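Local coordinates for probable 2-oxoglutarate-dependent dioxygenase At5g05600 (Arabidopsis thaliana, PDB 6LSV), which catalyses the iron- and 2-oxoglutarate-dependent hydroxylation of the defence hormone jasmonate to 12-hydroxyjasmonate, releasing succinate and carbon dioxide, at residues 175-180 / 232-236; 202-206 / 299-304; 65-69 / 182-186; 85-91 / 260-264. All coordinates share one frame. Numbering follows the deposited sequence.

Interaction 1: 175-180 / 232-236. With AKG (2-oxoglutaric acid), chain C.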
loop_
_atom_site.group_PDB
_atom_site.type_symbol
_atom_site.label_atom_id
_atom_site.label_comp_id
_atom_site.label_asym_id
_atom_site.label_seq_id
_atom_site.Cartn_x
_atom_site.Cartn_y
_atom_site.Cartn_z
ATOM N N LEU A 175 6.530 14.675 -1.498
ATOM C CA LEU A 175 5.757 14.407 -2.704
ATOM C C LEU A 175 4.273 14.259 -2.387
ATOM O O LEU A 175 3.419 14.723 -3.151
ATOM C CB LEU A 175 6.295 13.151 -3.391
ATOM C CG LEU A 175 5.477 12.530 -4.527
ATOM C CD1 LEU A 175 5.256 13.530 -5.662
ATOM C CD2 LEU A 175 6.152 11.262 -5.036
ATOM N N SER A 176 3.945 13.622 -1.260
ATOM C CA SER A 176 2.541 13.452 -0.903
ATOM C C SER A 176 1.860 14.797 -0.688
ATOM O O SER A 176 0.727 15.002 -1.137
ATOM C CB SER A 176 2.405 12.579 0.344
ATOM O OG SER A 176 3.200 11.408 0.266
ATOM N N GLY A 177 2.536 15.726 -0.007
ATOM C CA GLY A 177 1.938 17.030 0.233
ATOM C C GLY A 177 1.567 17.745 -1.051
ATOM O O GLY A 177 0.509 18.372 -1.142
ATOM N N ARG A 178 2.429 17.648 -2.066
ATOM C CA ARG A 178 2.122 18.238 -3.365
ATOM C C ARG A 178 0.975 17.503 -4.049
ATOM O O ARG A 178 0.113 18.131 -4.674
ATOM C CB ARG A 178 3.371 18.232 -4.248
ATOM C CG ARG A 178 4.353 19.359 -3.913
ATOM C CD ARG A 178 5.778 18.856 -3.720
ATOM N NE ARG A 178 6.726 19.960 -3.562
ATOM C CZ ARG A 178 6.966 20.592 -2.413
ATOM N NH1 ARG A 178 6.339 20.220 -1.301
ATOM N NH2 ARG A 178 7.839 21.591 -2.372
ATOM N N ILE A 179 0.947 16.171 -3.948
ATOM C CA ILE A 179 -0.135 15.394 -4.547
ATOM C C ILE A 179 -1.458 15.700 -3.854
ATOM O O ILE A 179 -2.518 15.742 -4.493
ATOM C CB ILE A 179 0.199 13.891 -4.494
ATOM C CG1 ILE A 179 1.380 13.568 -5.406
ATOM C CG2 ILE A 179 -1.020 13.057 -4.868
ATOM C CD1 ILE A 179 1.788 12.102 -5.370
ATOM N N MET A 180 -1.420 15.919 -2.536
ATOM C CA MET A 180 -2.631 16.285 -1.809
ATOM C C MET A 180 -3.238 17.570 -2.352
ATOM O O MET A 180 -4.466 17.718 -2.370
ATOM C CB MET A 180 -2.320 16.434 -0.320
ATOM C CG MET A 180 -1.955 15.131 0.367
ATOM S SD MET A 180 -3.399 14.192 0.875
ATOM C CE MET A 180 -3.745 15.012 2.429
ATOM N N GLY A 232 -4.879 6.991 3.740
ATOM C CA GLY A 232 -5.192 8.108 2.869
ATOM C C GLY A 232 -4.807 7.879 1.424
ATOM O O GLY A 232 -5.677 7.696 0.567
ATOM N N MET A 233 -3.509 7.909 1.131
ATOM C CA MET A 233 -3.018 7.556 -0.190
ATOM C C MET A 233 -1.758 6.719 -0.046
ATOM O O MET A 233 -1.036 6.815 0.951
ATOM C CB MET A 233 -2.723 8.788 -1.060
ATOM C CG MET A 233 -1.933 9.884 -0.373
ATOM S SD MET A 233 -1.410 11.170 -1.529
ATOM C CE MET A 233 -0.118 10.314 -2.425
ATOM N N THR A 234 -1.505 5.887 -1.051
ATOM C CA THR A 234 -0.307 5.067 -1.112
ATOM C C THR A 234 0.554 5.519 -2.281
ATOM O O THR A 234 0.051 5.701 -3.396
ATOM C CB THR A 234 -0.653 3.583 -1.262
ATOM O OG1 THR A 234 -1.568 3.193 -0.230
ATOM C CG2 THR A 234 0.605 2.725 -1.168
ATOM N N ILE A 235 1.840 5.715 -2.021
ATOM C CA ILE A 235 2.827 5.917 -3.071
ATOM C C ILE A 235 3.574 4.599 -3.218
ATOM O O ILE A 235 4.312 4.186 -2.316
ATOM C CB ILE A 235 3.769 7.089 -2.758
ATOM C CG1 ILE A 235 2.975 8.395 -2.686
ATOM C CG2 ILE A 235 4.847 7.216 -3.826
ATOM C CD1 ILE A 235 3.798 9.593 -2.285
ATOM N N LEU A 236 3.362 3.924 -4.344
ATOM C CA LEU A 236 3.844 2.568 -4.567
ATOM C C LEU A 236 5.009 2.590 -5.545
ATOM O O LEU A 236 4.897 3.151 -6.642
ATOM C CB LEU A 236 2.713 1.684 -5.104
ATOM C CG LEU A 236 2.959 0.219 -5.475
ATOM C CD1 LEU A 236 3.514 -0.567 -4.298
ATOM C CD2 LEU A 236 1.662 -0.411 -5.970
HETATM C C1 AKG C . 0.844 -3.036 -1.267
HETATM O O1 AKG C . 0.288 -1.912 -1.184
HETATM O O2 AKG C . 1.315 -3.570 -0.225
HETATM C C2 AKG C . 0.916 -3.742 -2.626
HETATM O O5 AKG C . -0.097 -4.035 -3.168
HETATM C C3 AKG C . 2.252 -4.080 -3.302
HETATM C C4 AKG C . 2.108 -3.902 -4.816
HETATM C C5 AKG C . 3.228 -4.627 -5.565
HETATM O O3 AKG C . 3.634 -4.210 -6.682
HETATM O O4 AKG C . 3.744 -5.654 -5.058
#

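Interaction 2: 202-206 / 299-304. With JAA ({(1R,2R)-3-oxo-2-[(2Z)-pent-2-en-1-yl]cyclopentyl}acetic acid), chain D.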
loop_
_atom_site.group_PDB
_atom_site.type_symbol
_atom_site.label_atom_id
_atom_site.label_comp_id
_atom_site.label_asym_id
_atom_site.label_seq_id
_atom_site.Cartn_x
_atom_site.Cartn_y
_atom_site.Cartn_z
ATOM N N ASN A 202 1.015 17.308 11.172
ATOM C CA ASN A 202 1.122 16.107 12.000
ATOM C C ASN A 202 0.225 14.992 11.458
ATOM O O ASN A 202 -0.719 14.526 12.094
ATOM C CB ASN A 202 0.800 16.419 13.454
ATOM C CG ASN A 202 1.419 15.408 14.407
ATOM O OD1 ASN A 202 2.424 14.769 14.082
ATOM N ND2 ASN A 202 0.820 15.252 15.583
ATOM N N ILE A 203 0.561 14.563 10.246
ATOM C CA ILE A 203 -0.089 13.429 9.605
ATOM C C ILE A 203 0.642 12.159 10.015
ATOM O O ILE A 203 1.564 12.198 10.839
ATOM C CB ILE A 203 -0.103 13.598 8.076
ATOM C CG1 ILE A 203 1.281 14.010 7.571
ATOM C CG2 ILE A 203 -1.107 14.658 7.676
ATOM C CD1 ILE A 203 2.202 12.852 7.249
ATOM N N GLY A 204 0.250 11.034 9.432
ATOM C CA GLY A 204 0.921 9.763 9.650
ATOM C C GLY A 204 1.579 9.301 8.363
ATOM O O GLY A 204 1.047 9.517 7.270
ATOM N N ALA A 205 2.742 8.672 8.500
ATOM C CA ALA A 205 3.468 8.131 7.360
ATOM C C ALA A 205 4.123 6.836 7.796
ATOM O O ALA A 205 4.903 6.830 8.751
ATOM C CB ALA A 205 4.521 9.118 6.847
ATOM N N CYS A 206 3.799 5.746 7.116
ATOM C CA CYS A 206 4.431 4.468 7.386
ATOM C C CYS A 206 4.856 3.828 6.072
ATOM O O CYS A 206 4.502 4.280 4.978
ATOM C CB CYS A 206 3.516 3.539 8.202
ATOM S SG CYS A 206 1.774 3.583 7.757
ATOM N N PHE A 299 4.505 3.117 0.396
ATOM C CA PHE A 299 4.516 4.243 1.318
ATOM C C PHE A 299 3.080 4.688 1.561
ATOM O O PHE A 299 2.336 4.949 0.609
ATOM C CB PHE A 299 5.358 5.385 0.746
ATOM C CG PHE A 299 5.317 6.651 1.555
ATOM C CD1 PHE A 299 4.398 7.647 1.263
ATOM C CD2 PHE A 299 6.216 6.855 2.590
ATOM C CE1 PHE A 299 4.363 8.816 2.000
ATOM C CE2 PHE A 299 6.185 8.021 3.331
ATOM C CZ PHE A 299 5.256 9.001 3.035
ATOM N N PHE A 300 2.689 4.760 2.831
ATOM C CA PHE A 300 1.328 5.112 3.219
ATOM C C PHE A 300 1.320 6.517 3.805
ATOM O O PHE A 300 2.034 6.796 4.774
ATOM C CB PHE A 300 0.765 4.108 4.226
ATOM C CG PHE A 300 0.804 2.681 3.755
ATOM C CD1 PHE A 300 0.094 2.278 2.633
ATOM C CD2 PHE A 300 1.549 1.740 4.443
ATOM C CE1 PHE A 300 0.130 0.956 2.207
ATOM C CE2 PHE A 300 1.586 0.425 4.025
ATOM C CZ PHE A 300 0.875 0.032 2.905
ATOM N N TYR A 301 0.511 7.395 3.216
ATOM C CA TYR A 301 0.318 8.760 3.696
ATOM C C TYR A 301 -1.067 8.832 4.329
ATOM O O TYR A 301 -2.083 8.755 3.628
ATOM C CB TYR A 301 0.467 9.758 2.550
ATOM C CG TYR A 301 0.602 11.197 2.982
ATOM C CD1 TYR A 301 1.801 11.682 3.493
ATOM C CD2 TYR A 301 -0.463 12.077 2.863
ATOM C CE1 TYR A 301 1.932 13.005 3.873
ATOM C CE2 TYR A 301 -0.344 13.399 3.246
ATOM C CZ TYR A 301 0.854 13.856 3.752
ATOM O OH TYR A 301 0.972 15.172 4.134
ATOM N N ASN A 302 -1.110 8.982 5.649
ATOM C CA ASN A 302 -2.359 8.760 6.352
ATOM C C ASN A 302 -2.781 9.991 7.143
ATOM O O ASN A 302 -1.939 10.803 7.538
ATOM C CB ASN A 302 -2.227 7.567 7.306
ATOM C CG ASN A 302 -1.899 6.279 6.580
ATOM O OD1 ASN A 302 -2.370 6.043 5.468
ATOM N ND2 ASN A 302 -1.082 5.440 7.204
ATOM N N PRO A 303 -4.078 10.160 7.383
ATOM C CA PRO A 303 -4.518 11.216 8.298
ATOM C C PRO A 303 -4.109 10.891 9.723
ATOM O O PRO A 303 -3.956 9.725 10.094
ATOM C CB PRO A 303 -6.043 11.215 8.142
ATOM C CG PRO A 303 -6.377 9.852 7.647
ATOM C CD PRO A 303 -5.210 9.406 6.814
ATOM N N LYS A 304 -3.913 11.944 10.516
ATOM C CA LYS A 304 -3.704 11.785 11.951
ATOM C C LYS A 304 -4.734 10.818 12.533
ATOM O O LYS A 304 -5.940 10.988 12.341
ATOM C CB LYS A 304 -3.794 13.156 12.625
ATOM C CG LYS A 304 -3.288 13.211 14.050
ATOM C CD LYS A 304 -3.202 14.651 14.541
ATOM C CE LYS A 304 -2.811 14.719 16.006
ATOM N NZ LYS A 304 -3.762 13.969 16.871
HETATM O O01 JAA D . 0.996 -4.256 6.885
HETATM O O02 JAA D . -1.734 1.165 8.793
HETATM O O03 JAA D . -2.715 -0.174 10.197
HETATM C C04 JAA D . -0.879 -1.661 7.964
HETATM C C05 JAA D . -0.809 -2.952 6.978
HETATM C C06 JAA D . -0.489 -2.236 9.351
HETATM C C07 JAA D . 0.099 -3.462 9.109
HETATM C C08 JAA D . 0.183 -3.631 7.479
HETATM C C09 JAA D . -0.502 -2.527 5.475
HETATM C C10 JAA D . -2.187 -1.089 8.015
HETATM C C11 JAA D . -1.806 -2.224 4.736
HETATM C C12 JAA D . -2.213 0.031 9.060
HETATM C C13 JAA D . -2.067 -2.735 3.548
HETATM C C14 JAA D . -1.077 -3.664 2.849
HETATM C C15 JAA D . -1.792 -4.946 2.425
#

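Interaction 3: 65-69 / 182-186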
loop_
_atom_site.group_PDB
_atom_site.type_symbol
_atom_site.label_atom_id
_atom_site.label_comp_id
_atom_site.label_asym_id
_atom_site.label_seq_id
_atom_site.Cartn_x
_atom_site.Cartn_y
_atom_site.Cartn_z
ATOM N N MET A 65 -4.959 17.862 -15.442
ATOM C CA MET A 65 -5.828 17.987 -14.280
ATOM C C MET A 65 -7.135 17.244 -14.507
ATOM O O MET A 65 -7.674 16.621 -13.586
ATOM C CB MET A 65 -6.086 19.461 -13.973
ATOM C CG MET A 65 -6.045 19.786 -12.499
ATOM S SD MET A 65 -4.367 19.787 -11.854
ATOM C CE MET A 65 -4.658 20.489 -10.231
ATOM N N ALA A 66 -7.644 17.274 -15.740
ATOM C CA ALA A 66 -8.807 16.460 -16.064
ATOM C C ALA A 66 -8.458 14.976 -16.050
ATOM O O ALA A 66 -9.264 14.150 -15.610
ATOM C CB ALA A 66 -9.377 16.872 -17.420
ATOM N N ARG A 67 -7.257 14.620 -16.512
ATOM C CA ARG A 67 -6.866 13.213 -16.548
ATOM C C ARG A 67 -6.639 12.667 -15.144
ATOM O O ARG A 67 -7.084 11.560 -14.821
ATOM C CB ARG A 67 -5.610 13.029 -17.398
ATOM C CG ARG A 67 -5.810 13.296 -18.874
ATOM C CD ARG A 67 -4.471 13.503 -19.554
ATOM N NE ARG A 67 -3.468 12.566 -19.057
ATOM C CZ ARG A 67 -2.679 11.836 -19.838
ATOM N NH1 ARG A 67 -2.776 11.939 -21.156
ATOM N NH2 ARG A 67 -1.792 11.005 -19.304
ATOM N N ILE A 68 -5.936 13.430 -14.302
ATOM C CA ILE A 68 -5.718 13.017 -12.918
ATOM C C ILE A 68 -7.051 12.800 -12.215
ATOM O O ILE A 68 -7.275 11.773 -11.562
ATOM C CB ILE A 68 -4.868 14.064 -12.176
ATOM C CG1 ILE A 68 -3.472 14.179 -12.788
ATOM C CG2 ILE A 68 -4.778 13.727 -10.697
ATOM C CD1 ILE A 68 -2.651 15.275 -12.154
ATOM N N SER A 69 -7.958 13.774 -12.335
ATOM C CA SER A 69 -9.267 13.640 -11.709
ATOM C C SER A 69 -10.076 12.526 -12.355
ATOM O O SER A 69 -10.837 11.837 -11.665
ATOM C CB SER A 69 -10.027 14.962 -11.784
ATOM O OG SER A 69 -11.424 14.733 -11.822
ATOM N N VAL A 182 -3.133 18.652 -5.489
ATOM C CA VAL A 182 -3.822 18.374 -6.745
ATOM C C VAL A 182 -5.134 17.640 -6.481
ATOM O O VAL A 182 -6.160 17.935 -7.106
ATOM C CB VAL A 182 -2.903 17.586 -7.696
ATOM C CG1 VAL A 182 -3.657 17.179 -8.958
ATOM C CG2 VAL A 182 -1.672 18.412 -8.051
ATOM N N LEU A 183 -5.125 16.683 -5.548
ATOM C CA LEU A 183 -6.346 15.952 -5.222
ATOM C C LEU A 183 -7.427 16.888 -4.696
ATOM O O LEU A 183 -8.600 16.769 -5.072
ATOM C CB LEU A 183 -6.046 14.856 -4.197
ATOM C CG LEU A 183 -5.162 13.697 -4.662
ATOM C CD1 LEU A 183 -5.020 12.662 -3.558
ATOM C CD2 LEU A 183 -5.728 13.065 -5.919
ATOM N N SER A 184 -7.043 17.828 -3.826
ATOM C CA SER A 184 -7.995 18.797 -3.286
ATOM C C SER A 184 -8.554 19.691 -4.385
ATOM O O SER A 184 -9.773 19.867 -4.504
ATOM C CB SER A 184 -7.322 19.671 -2.225
ATOM O OG SER A 184 -6.861 18.916 -1.123
ATOM N N THR A 185 -7.666 20.302 -5.172
ATOM C CA THR A 185 -8.088 21.236 -6.207
ATOM C C THR A 185 -9.034 20.569 -7.197
ATOM O O THR A 185 -10.047 21.156 -7.593
ATOM C CB THR A 185 -6.853 21.782 -6.915
ATOM O OG1 THR A 185 -6.168 22.684 -6.041
ATOM C CG2 THR A 185 -7.235 22.500 -8.191
ATOM N N ASN A 186 -8.734 19.329 -7.589
ATOM C CA ASN A 186 -9.578 18.636 -8.553
ATOM C C ASN A 186 -11.001 18.439 -8.045
ATOM O O ASN A 186 -11.904 18.198 -8.850
ATOM C CB ASN A 186 -8.952 17.292 -8.925
ATOM C CG ASN A 186 -8.034 17.393 -10.127
ATOM O OD1 ASN A 186 -8.406 17.950 -11.157
ATOM N ND2 ASN A 186 -6.824 16.861 -9.998
#

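Interaction 4: 85-91 / 260-264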
loop_
_atom_site.group_PDB
_atom_site.type_symbol
_atom_site.label_atom_id
_atom_site.label_comp_id
_atom_site.label_asym_id
_atom_site.label_seq_id
_atom_site.Cartn_x
_atom_site.Cartn_y
_atom_site.Cartn_z
ATOM N N VAL A 85 11.800 13.122 -6.947
ATOM C CA VAL A 85 12.539 12.099 -6.215
ATOM C C VAL A 85 13.633 11.560 -7.122
ATOM O O VAL A 85 13.400 11.293 -8.309
ATOM C CB VAL A 85 11.608 10.972 -5.728
ATOM C CG1 VAL A 85 12.378 9.979 -4.870
ATOM C CG2 VAL A 85 10.445 11.557 -4.947
ATOM N N LYS A 86 14.828 11.409 -6.573
ATOM C CA LYS A 86 15.974 11.036 -7.389
ATOM C C LYS A 86 15.831 9.592 -7.852
ATOM O O LYS A 86 15.540 8.712 -7.035
ATOM C CB LYS A 86 17.275 11.216 -6.607
ATOM C CG LYS A 86 17.867 12.623 -6.644
ATOM C CD LYS A 86 16.900 13.681 -6.118
ATOM C CE LYS A 86 17.092 15.016 -6.826
ATOM N NZ LYS A 86 15.981 15.962 -6.535
ATOM N N PRO A 87 16.004 9.312 -9.149
ATOM C CA PRO A 87 15.963 7.914 -9.607
ATOM C C PRO A 87 16.955 7.009 -8.901
ATOM O O PRO A 87 16.629 5.848 -8.623
ATOM C CB PRO A 87 16.275 8.040 -11.104
ATOM C CG PRO A 87 15.726 9.357 -11.462
ATOM C CD PRO A 87 16.000 10.254 -10.279
ATOM N N GLU A 88 18.160 7.501 -8.600
ATOM C CA GLU A 88 19.110 6.663 -7.877
ATOM C C GLU A 88 18.623 6.366 -6.466
ATOM O O GLU A 88 18.900 5.286 -5.934
ATOM C CB GLU A 88 20.494 7.314 -7.839
ATOM C CG GLU A 88 20.499 8.740 -7.332
ATOM C CD GLU A 88 20.437 9.760 -8.453
ATOM O OE1 GLU A 88 20.972 10.873 -8.260
ATOM O OE2 GLU A 88 19.859 9.455 -9.522
ATOM N N LEU A 89 17.897 7.301 -5.848
ATOM C CA LEU A 89 17.321 7.029 -4.535
ATOM C C LEU A 89 16.221 5.979 -4.628
ATOM O O LEU A 89 16.123 5.098 -3.765
ATOM C CB LEU A 89 16.786 8.320 -3.912
ATOM C CG LEU A 89 16.088 8.178 -2.557
ATOM C CD1 LEU A 89 17.033 7.592 -1.520
ATOM C CD2 LEU A 89 15.541 9.520 -2.092
ATOM N N MET A 90 15.392 6.054 -5.674
ATOM C CA MET A 90 14.340 5.060 -5.866
ATOM C C MET A 90 14.921 3.660 -5.994
ATOM O O MET A 90 14.390 2.703 -5.420
ATOM C CB MET A 90 13.515 5.401 -7.107
ATOM C CG MET A 90 12.850 6.761 -7.066
ATOM S SD MET A 90 11.987 7.113 -8.605
ATOM C CE MET A 90 10.565 6.037 -8.460
ATOM N N ASP A 91 16.015 3.523 -6.742
ATOM C CA ASP A 91 16.616 2.210 -6.940
ATOM C C ASP A 91 17.412 1.765 -5.717
ATOM O O ASP A 91 17.416 0.576 -5.378
ATOM C CB ASP A 91 17.500 2.228 -8.186
ATOM C CG ASP A 91 16.730 2.618 -9.435
ATOM O OD1 ASP A 91 15.694 1.981 -9.722
ATOM O OD2 ASP A 91 17.158 3.560 -10.131
ATOM N N PRO A 260 9.616 3.181 -15.797
ATOM C CA PRO A 260 10.888 3.425 -15.102
ATOM C C PRO A 260 10.873 4.687 -14.252
ATOM O O PRO A 260 10.555 5.779 -14.729
ATOM C CB PRO A 260 11.902 3.538 -16.248
ATOM C CG PRO A 260 11.112 3.464 -17.527
ATOM C CD PRO A 260 9.824 2.794 -17.198
ATOM N N HIS A 261 11.223 4.521 -12.973
ATOM C CA HIS A 261 11.395 5.619 -12.017
ATOM C C HIS A 261 10.151 6.482 -11.887
ATOM O O HIS A 261 10.233 7.653 -11.501
ATOM C CB HIS A 261 12.609 6.472 -12.372
ATOM C CG HIS A 261 13.881 5.690 -12.423
ATOM N ND1 HIS A 261 14.519 5.381 -13.604
ATOM C CD2 HIS A 261 14.612 5.119 -11.438
ATOM C CE1 HIS A 261 15.601 4.672 -13.342
ATOM N NE2 HIS A 261 15.681 4.498 -12.034
ATOM N N ALA A 262 9.000 5.911 -12.203
ATOM C CA ALA A 262 7.713 6.486 -11.862
ATOM C C ALA A 262 7.187 5.840 -10.585
ATOM O O ALA A 262 7.600 4.743 -10.195
ATOM C CB ALA A 262 6.712 6.294 -13.005
ATOM N N PHE A 263 6.278 6.547 -9.923
ATOM C CA PHE A 263 5.499 5.993 -8.828
ATOM C C PHE A 263 4.078 5.739 -9.303
ATOM O O PHE A 263 3.620 6.301 -10.302
ATOM C CB PHE A 263 5.462 6.937 -7.622
ATOM C CG PHE A 263 6.770 7.070 -6.907
ATOM C CD1 PHE A 263 7.274 6.021 -6.155
ATOM C CD2 PHE A 263 7.481 8.258 -6.961
ATOM C CE1 PHE A 263 8.469 6.148 -5.482
ATOM C CE2 PHE A 263 8.681 8.392 -6.291
ATOM C CZ PHE A 263 9.174 7.337 -5.546
ATOM N N ILE A 264 3.377 4.881 -8.575
ATOM C CA ILE A 264 1.937 4.728 -8.721
ATOM C C ILE A 264 1.296 5.303 -7.470
ATOM O O ILE A 264 1.670 4.936 -6.347
ATOM C CB ILE A 264 1.531 3.262 -8.947
ATOM C CG1 ILE A 264 1.944 2.818 -10.353
ATOM C CG2 ILE A 264 0.031 3.094 -8.761
ATOM C CD1 ILE A 264 2.014 1.320 -10.535
#

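Interaction 1: 175-180 / 232-236
Met233 and Ile235, two residues apart on one strand, send their side chains at the helix 175-180, while Thr234 between them points the other way. Met233 starts with chi1 in p and an extended chi2, then bends at chi3 (m), which brings its CE within 3.8 Å of Ile179 CG2; its SD sits 4.3 Å from Met180 SD, and Met180 is folded m at all three chi angles. Ile235 is the mt rotamer, stretching CD1 straight to the helix, 4.0 Å from Leu175 CD2 and 3.2 Å from Ser176 OG. That hydroxyl, chi1 in m, turns back and hydrogen-bonds to Leu172 O. On the far side of the strand, Leu236 CD1 lies 3.7 Å from AKG C4, and Thr234 OG1 bonds to the iron ligand Asp229. Gly232 and Met233 face Tyr301 as a classic beta bulge. The strand belongs to the double-stranded beta-helix (jelly-roll) core of 2-oxoglutarate oxygenases; here helix 161-186 backs one face of the sheet, with iron and cosubstrate on the other.

Interaction 2: 202-206 / 299-304
Two apolar contacts line one face of this antiparallel pair: Ile203 CD1 meets Tyr301 CE1 at 3.4 Å, and Ala205 CB approaches Phe299 CZ at 3.9 Å. The other face carries Cys206, Phe300 and Asn302. Here Cys206 SG lies at the edge of the Phe300 ring, 5.0 Å from its centroid, and Phe300 CZ comes within 3.9 Å of JAA C09, so the strand pair supplies part of the jasmonate pocket. Between the faces runs the ladder. Gly204 pairs with Asn302 through N to O (2.9 Å) and O to N (2.8 Å), and Cys206 with Phe300 through N to O (3.1 Å) and O to N (2.9 Å); Ala205 and Tyr301 form the non-hydrogen-bonded pair between them. Farther out, Asn202 packs against the aliphatic part of Lys304, whose NZ makes a salt bridge to Asp306. Strand 204-212 is flanked on its other edge by strand 137-144, strand 294-302 by strand 233-237, and helix 161-186 packs on the face bearing Phe299 and Tyr301.

Interaction 3: 65-69 / 182-186
Met65 opens the contact with a long reach: its CB leaves sideways, but the chain bends at chi2 so that CE lands 3.7 Å from Val182 CG1 and 3.9 Å from Thr185 CG2. Met65 O and Asn186 OD1, both acceptors as modelled, stand 2.9 Å apart without a hydrogen bond; Met65 O instead accepts the helix bond from Ser69 N (3.1 Å). Ala66 and Arg67 then turn away, Arg67 lying against Ile48 of the neighbouring strand. One turn on from Met65, Ile68 points back at the partner, with CD1 3.9 Å from Val182 CG1 and CG2 3.8 Å from Asn186 ND2. Ser69 closes the segment where the backbones come nearest, 5.9 Å between Ser69 CA and Asn186 CA, its CB resting 3.5 Å from Asn186 OD1. With short-segment axes 10.0 Å apart and 95° between their directions, this is near-perpendicular helix packing at the surface, joining helix 63-74 of the N-terminal region to the C-terminal end of the long helix 161-186, away from the active site.

Interaction 4: 85-91 / 260-264
A positive phi makes His261 stand out: at 57/24 it takes the left-handed backbone conformation, unusual for a residue other than glycine or asparagine, and from this bend its side chain points at the start of helix 87-102. The imidazole then makes a short hydrogen bond, His261 NE2 to Asp91 OD2 at 2.6 Å, a His-carboxylate pair in which the other carboxylate oxygen, OD1, forms a salt bridge with Arg94. Pro87, in the first turn of the helix, packs over the same ring in a CH-pi contact, its CB 3.6 Å from the His261 centroid and over the face. The histidine is thus held at its ring face by one helical residue and at its edge by another a turn later.

Deeper in, Met90 fills the space between the two aromatic residues. Its CE sits over the face of the Phe263 ring, 3.6 Å from the centroid, while its SD lies 4.7 Å from that centroid in a Met-aromatic contact and 3.4 Å from His261 O. Val85 CG2 reaches the edge of the same ring, 3.9 Å from Phe263 CE2. Around this core, His83 hydrogen-bonds to His261 O, and Phe263 pairs by its backbone with Val80 of strand 77-81. Leu175 and Tyr168 of helix 161-186 and Ile235 and Leu237 of strand 233-237 also pack on the Phe263 side chain.

In the fold
Interactions 1, 2 and 4 all reach one mixed sheet, in which strand 233-237 lies between 263-267 and 294-302, with 204-212 next beyond. Interactions 1 and 2, centres about 9 Å apart, meet across the backbone of Ile235 and Phe299; interactions 1 and 4, centres about 14 Å apart, meet where Leu175 and Ile235 touch Phe263. Interaction 3 shares helix 161-186 with interaction 1 but lies toward the surface, its centre about 13 Å away. Along the chain, 65-69 and 85-91 come first, then the helix, then the sheet strands, so interactions 3 and 4 tie the N-terminal region to the catalytic core, whose sheet bears on cosubstrate and jasmonate at interactions 1 and 2.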